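Local coordinates for capsular polysaccharide export system protein KpsC (Thermosulfurimonas dismutans, PDB 6MGD) that probably transfers Kdo sugars in beta(2,7) linkage while building the glycolipid anchor of Gram-negative bacterial capsules, at residues L120-R125 against A293-P298; D165-F170 against V241-F246. All coordinates share one frame; numbering follows the deposited sequence.

Interaction 1. Residues L120-R125 against A293-P298; sequences LERAQR and ALLLYP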
loop_
_atom_site.group_PDB
_atom_site.type_symbol
_atom_site.label_atom_id
_atom_site.label_comp_id
_atom_site.label_asym_id
_atom_site.label_seq_id
_atom_site.Cartn_x
_atom_site.Cartn_y
_atom_site.Cartn_z
ATOM N N LEU A 120 -2.080 6.597 19.923
ATOM C CA LEU A 120 -1.185 5.457 20.089
ATOM C C LEU A 120 -1.908 4.266 20.703
ATOM O O LEU A 120 -1.555 3.116 20.416
ATOM C CB LEU A 120 0.019 5.848 20.943
ATOM C CG LEU A 120 0.998 6.831 20.301
ATOM C CD1 LEU A 120 2.144 7.143 21.251
ATOM C CD2 LEU A 120 1.518 6.279 18.982
ATOM N N GLU A 121 -2.913 4.518 21.546
ATOM C CA GLU A 121 -3.709 3.426 22.097
ATOM C C GLU A 121 -4.473 2.703 20.995
ATOM O O GLU A 121 -4.442 1.470 20.910
ATOM C CB GLU A 121 -4.679 3.952 23.156
ATOM C CG GLU A 121 -4.057 4.846 24.215
ATOM C CD GLU A 121 -2.955 4.162 24.999
ATOM O OE1 GLU A 121 -2.018 4.863 25.438
ATOM O OE2 GLU A 121 -3.022 2.927 25.176
ATOM N N ARG A 122 -5.171 3.460 20.144
ATOM C CA ARG A 122 -5.924 2.851 19.052
ATOM C C ARG A 122 -5.012 2.050 18.133
ATOM O O ARG A 122 -5.367 0.947 17.704
ATOM C CB ARG A 122 -6.659 3.928 18.257
ATOM C CG ARG A 122 -7.661 4.738 19.054
ATOM C CD ARG A 122 -8.153 5.897 18.214
ATOM N NE ARG A 122 -8.425 5.473 16.842
ATOM C CZ ARG A 122 -8.519 6.302 15.809
ATOM N NH1 ARG A 122 -8.358 7.605 15.986
ATOM N NH2 ARG A 122 -8.769 5.826 14.596
ATOM N N ALA A 123 -3.831 2.593 17.820
ATOM C CA ALA A 123 -2.889 1.877 16.966
ATOM C C ALA A 123 -2.507 0.535 17.574
ATOM O O ALA A 123 -2.399 -0.470 16.862
ATOM C CB ALA A 123 -1.645 2.730 16.722
ATOM N N GLN A 124 -2.305 0.494 18.893
ATOM C CA GLN A 124 -2.001 -0.775 19.543
ATOM C C GLN A 124 -3.203 -1.710 19.530
ATOM O O GLN A 124 -3.037 -2.930 19.412
ATOM C CB GLN A 124 -1.522 -0.536 20.974
ATOM C CG GLN A 124 -0.990 -1.787 21.649
ATOM C CD GLN A 124 0.059 -2.495 20.809
ATOM O OE1 GLN A 124 0.990 -1.870 20.299
ATOM N NE2 GLN A 124 -0.095 -3.804 20.652
ATOM N N ARG A 125 -4.416 -1.161 19.642
ATOM C CA ARG A 125 -5.615 -1.987 19.542
ATOM C C ARG A 125 -5.788 -2.537 18.130
ATOM O O ARG A 125 -6.195 -3.692 17.954
ATOM C CB ARG A 125 -6.845 -1.180 19.959
ATOM C CG ARG A 125 -6.793 -0.629 21.384
ATOM C CD ARG A 125 -7.455 -1.560 22.389
ATOM N NE ARG A 125 -6.812 -2.870 22.448
ATOM C CZ ARG A 125 -5.769 -3.158 23.219
ATOM N NH1 ARG A 125 -5.252 -4.379 23.209
ATOM N NH2 ARG A 125 -5.240 -2.226 24.000
ATOM N N ALA A 293 -0.402 5.234 8.879
ATOM C CA ALA A 293 -0.796 4.577 7.636
ATOM C C ALA A 293 -2.242 4.092 7.672
ATOM O O ALA A 293 -2.938 4.148 6.653
ATOM C CB ALA A 293 0.145 3.409 7.341
ATOM N N LEU A 294 -2.708 3.610 8.826
ATOM C CA LEU A 294 -4.027 2.997 8.926
ATOM C C LEU A 294 -5.092 3.910 9.517
ATOM O O LEU A 294 -6.256 3.820 9.113
ATOM C CB LEU A 294 -3.957 1.718 9.768
ATOM C CG LEU A 294 -3.331 0.501 9.089
ATOM C CD1 LEU A 294 -3.348 -0.703 10.012
ATOM C CD2 LEU A 294 -4.064 0.198 7.795
ATOM N N LEU A 295 -4.734 4.783 10.455
ATOM C CA LEU A 295 -5.722 5.561 11.195
ATOM C C LEU A 295 -5.970 6.949 10.610
ATOM O O LEU A 295 -7.127 7.368 10.508
ATOM C CB LEU A 295 -5.298 5.689 12.663
ATOM C CG LEU A 295 -5.758 4.589 13.630
ATOM C CD1 LEU A 295 -5.414 3.192 13.123
ATOM C CD2 LEU A 295 -5.167 4.811 15.014
ATOM N N LEU A 296 -4.920 7.672 10.222
ATOM C CA LEU A 296 -5.058 9.041 9.732
ATOM C C LEU A 296 -5.070 9.143 8.212
ATOM O O LEU A 296 -5.842 9.931 7.658
ATOM C CB LEU A 296 -3.925 9.914 10.283
ATOM C CG LEU A 296 -3.921 10.191 11.785
ATOM C CD1 LEU A 296 -2.610 10.837 12.201
ATOM C CD2 LEU A 296 -5.094 11.077 12.162
ATOM N N TYR A 297 -4.233 8.359 7.527
ATOM C CA TYR A 297 -4.066 8.538 6.085
ATOM C C TYR A 297 -5.308 8.154 5.289
ATOM O O TYR A 297 -5.769 8.975 4.477
ATOM C CB TYR A 297 -2.825 7.769 5.617
ATOM C CG TYR A 297 -2.465 7.940 4.161
ATOM C CD1 TYR A 297 -2.226 9.202 3.625
ATOM C CD2 TYR A 297 -2.324 6.835 3.330
ATOM C CE1 TYR A 297 -1.879 9.359 2.293
ATOM C CE2 TYR A 297 -1.973 6.981 2.000
ATOM C CZ TYR A 297 -1.754 8.245 1.486
ATOM O OH TYR A 297 -1.409 8.391 0.162
ATOM N N PRO A 298 -5.895 6.966 5.445
ATOM C CA PRO A 298 -7.021 6.590 4.591
ATOM C C PRO A 298 -8.365 6.971 5.195
ATOM O O PRO A 298 -8.522 7.118 6.409
ATOM C CB PRO A 298 -6.887 5.061 4.490
ATOM C CG PRO A 298 -5.878 4.657 5.564
ATOM C CD PRO A 298 -5.578 5.875 6.380
HETATM O O HOH W 1 -9.499 5.883 12.059
#
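Arg122 lays one face of its guanidinium group over the branched end of Leu295. The methyl CD2 of Leu295 sits 3.6 Å above the guanidinium plane, shifted toward the rim. The two side chains cross obliquely, and the closest pair is Arg122 NH2 and Leu295 CG at 3.4 Å. The same methyl also reaches back to the stem of the arginine, with Leu295 CD2 3.7 Å from Arg122 CB. A bend in the arginine chain (chi3 43°) folds the head group back over the leucine. Beside it, Ala123 CB adds a looser apolar touch, 4.4 Å from Leu295 CD2. Ile119 and Val126, from the same helix as Arg122, also pack on Leu295.

At the guanidinium edge, in its plane, lies a water. Arg122 NH2 gives it a weak bond of 2.6 Å, and the water donates to Leu295 O at 3.2 Å. The stronger polar partner is Glu312, which forms a salt bridge with Arg122 NE. An alanine in place of Arg122 would probably leave Glu312 without its charged mate and uncover the end of Leu295. The face packing on Leu295 and the water bridge to its carbonyl thus join helices 117-132 and 286-296. The charge does separate work: through Arg122 NE it ties the first helix to Glu312 of helix 311-322.

Interaction 2. Residues D165-F170 against V241-F246; sequences DASIKF and VLTSLF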
loop_
_atom_site.group_PDB
_atom_site.type_symbol
_atom_site.label_atom_id
_atom_site.label_comp_id
_atom_site.label_asym_id
_atom_site.label_seq_id
_atom_site.Cartn_x
_atom_site.Cartn_y
_atom_site.Cartn_z
ATOM N N ASP A 165 2.819 -3.373 -11.899
ATOM C CA ASP A 165 2.222 -2.533 -10.870
ATOM C C ASP A 165 2.990 -1.222 -10.731
ATOM O O ASP A 165 4.205 -1.160 -10.935
ATOM C CB ASP A 165 2.182 -3.259 -9.523
ATOM C CG ASP A 165 1.302 -2.547 -8.503
ATOM O OD1 ASP A 165 1.494 -1.335 -8.286
ATOM O OD2 ASP A 165 0.407 -3.201 -7.922
ATOM N N ALA A 166 2.255 -0.162 -10.384
ATOM C CA ALA A 166 2.862 1.160 -10.261
ATOM C C ALA A 166 3.835 1.238 -9.091
ATOM O O ALA A 166 4.814 1.991 -9.151
ATOM C CB ALA A 166 1.771 2.223 -10.121
ATOM N N SER A 167 3.593 0.473 -8.022
ATOM C CA SER A 167 4.481 0.522 -6.865
ATOM C C SER A 167 5.882 0.021 -7.188
ATOM O O SER A 167 6.826 0.345 -6.464
ATOM C CB SER A 167 3.896 -0.288 -5.707
ATOM O OG SER A 167 3.707 -1.643 -6.068
ATOM N N ILE A 168 6.045 -0.769 -8.246
ATOM C CA ILE A 168 7.388 -1.159 -8.658
ATOM C C ILE A 168 8.008 -0.086 -9.544
ATOM O O ILE A 168 9.211 0.187 -9.461
ATOM C CB ILE A 168 7.346 -2.526 -9.361
ATOM C CG1 ILE A 168 6.677 -3.569 -8.460
ATOM C CG2 ILE A 168 8.752 -2.971 -9.748
ATOM C CD1 ILE A 168 6.606 -4.946 -9.078
ATOM N N LYS A 169 7.190 0.549 -10.385
ATOM C CA LYS A 169 7.687 1.591 -11.273
ATOM C C LYS A 169 8.175 2.802 -10.487
ATOM O O LYS A 169 9.287 3.289 -10.709
ATOM C CB LYS A 169 6.596 1.989 -12.267
ATOM C CG LYS A 169 7.031 3.054 -13.259
ATOM C CD LYS A 169 5.952 3.323 -14.294
ATOM C CE LYS A 169 6.343 4.475 -15.214
ATOM N NZ LYS A 169 5.256 4.813 -16.176
ATOM N N PHE A 170 7.360 3.300 -9.558
ATOM C CA PHE A 170 7.702 4.493 -8.794
ATOM C C PHE A 170 8.192 4.188 -7.385
ATOM O O PHE A 170 8.502 5.121 -6.638
ATOM C CB PHE A 170 6.495 5.434 -8.717
ATOM C CG PHE A 170 5.971 5.860 -10.055
ATOM C CD1 PHE A 170 4.954 5.150 -10.675
ATOM C CD2 PHE A 170 6.490 6.974 -10.692
ATOM C CE1 PHE A 170 4.469 5.543 -11.909
ATOM C CE2 PHE A 170 6.008 7.372 -11.926
ATOM C CZ PHE A 170 4.996 6.656 -12.535
ATOM N N VAL A 241 10.698 -8.718 0.551
ATOM C CA VAL A 241 9.764 -8.196 -0.437
ATOM C C VAL A 241 10.464 -7.149 -1.296
ATOM O O VAL A 241 11.597 -6.746 -1.034
ATOM C CB VAL A 241 8.506 -7.587 0.216
ATOM C CG1 VAL A 241 7.897 -8.559 1.213
ATOM C CG2 VAL A 241 8.848 -6.267 0.891
ATOM N N LEU A 242 9.759 -6.713 -2.340
ATOM C CA LEU A 242 10.179 -5.565 -3.135
ATOM C C LEU A 242 9.411 -4.332 -2.668
ATOM O O LEU A 242 9.931 -3.533 -1.883
ATOM C CB LEU A 242 9.959 -5.830 -4.627
ATOM C CG LEU A 242 10.629 -4.886 -5.635
ATOM C CD1 LEU A 242 12.133 -4.812 -5.403
ATOM C CD2 LEU A 242 10.333 -5.323 -7.067
ATOM N N THR A 243 8.165 -4.172 -3.131
ATOM C CA THR A 243 7.293 -3.101 -2.658
ATOM C C THR A 243 5.930 -3.628 -2.220
ATOM O O THR A 243 4.961 -2.862 -2.180
ATOM C CB THR A 243 7.095 -2.021 -3.727
ATOM O OG1 THR A 243 6.390 -2.578 -4.843
ATOM C CG2 THR A 243 8.430 -1.458 -4.192
ATOM N N SER A 244 5.831 -4.911 -1.887
ATOM C CA SER A 244 4.532 -5.522 -1.644
ATOM C C SER A 244 3.918 -5.033 -0.337
ATOM O O SER A 244 4.604 -4.900 0.681
ATOM C CB SER A 244 4.659 -7.043 -1.617
ATOM O OG SER A 244 3.383 -7.654 -1.557
ATOM N N LEU A 245 2.611 -4.763 -0.376
ATOM C CA LEU A 245 1.855 -4.512 0.845
ATOM C C LEU A 245 1.926 -5.698 1.801
ATOM O O LEU A 245 1.733 -5.529 3.011
ATOM C CB LEU A 245 0.398 -4.198 0.492
ATOM C CG LEU A 245 -0.562 -3.785 1.606
ATOM C CD1 LEU A 245 -0.095 -2.496 2.262
ATOM C CD2 LEU A 245 -1.975 -3.635 1.054
ATOM N N PHE A 246 2.199 -6.892 1.269
ATOM C CA PHE A 246 2.433 -8.080 2.083
ATOM C C PHE A 246 3.436 -7.810 3.200
ATOM O O PHE A 246 3.299 -8.339 4.309
ATOM C CB PHE A 246 2.923 -9.207 1.173
ATOM C CG PHE A 246 2.778 -10.579 1.752
ATOM C CD1 PHE A 246 3.844 -11.190 2.389
ATOM C CD2 PHE A 246 1.585 -11.274 1.632
ATOM C CE1 PHE A 246 3.719 -12.461 2.912
ATOM C CE2 PHE A 246 1.454 -12.546 2.153
ATOM C CZ PHE A 246 2.522 -13.140 2.793
#
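Ser167 and Thr243 meet hydroxyl to hydroxyl beside the flat carboxylate of Asp165. That group is met at its OD1 by Ser167 N, from the anti side and 24° out of the carboxylate plane. The bond is 2.8 Å long from Ser167 N to Asp165 OD1 and nearly straight, at 170°. Asp165 is at the N-cap position of the short helix 166-169, and this is its capping bond. A second flat group on this segment, the Phe170 ring, carries Lys169 CG over one face, offset toward the rim.

Across the contact, Ser167 OG and Thr243 OG1 are 3.1 Å apart and hydrogen-bonded, and either could donate. Ser167 OG lies between its backbone N and carbonyl carbon (chi1 59°), which turns it to Thr243 while keeping it near the Asp165 carboxylate. The Thr243 methyl comes close to the serine carbonyl, with CG2 3.3 Å from Ser167 O. Thr243 is thus set against both the side chain and the carbonyl of Ser167.

An apolar touch lies alongside. Ile168 CG2 and Leu242 CD2 approach to 3.9 Å, the two side chains crossing at about a right angle. Separately, Ile168 CG1 packs against the Thr243 hydroxyl oxygen, 3.8 Å from OG1.

On the far side of the loop, Ser244 OG accepts from Phe246 N at 3.2 Å, a capping bond at the start of helix 246-253. Gln161 accepts from Thr243 N and also touches Ile168, so it serves both segments. The parallel sheet, with strand order 3-2-1-4-5-6, is Rossmann-like, as expected in a GT-B-clan protein. The contact links the chain after strands 155-159 and 238-241, neighbours in that sheet. Beyond it, Phe170 and Lys169 reach helix 52-56.

In the fold
From the N terminus, the chain builds most of the mixed sheet before it enters helix 117-132. Interaction 1 opens there. It closes 168 residues later on helix 286-296, just before strand 298-300 joins the edge of that sheet. The whole parallel sheet lies within this loop. Interaction 2 is nested inside it, with a smaller loop between 165-170 and 241-246, so the two do not cross. Interaction 1 ties the helix after the chain leaves the mixed sheet to the helix just before it returns. Interaction 2 works within the parallel-sheet half of this GT-B-clan protein. Their centres are 22 Å apart and they do not touch.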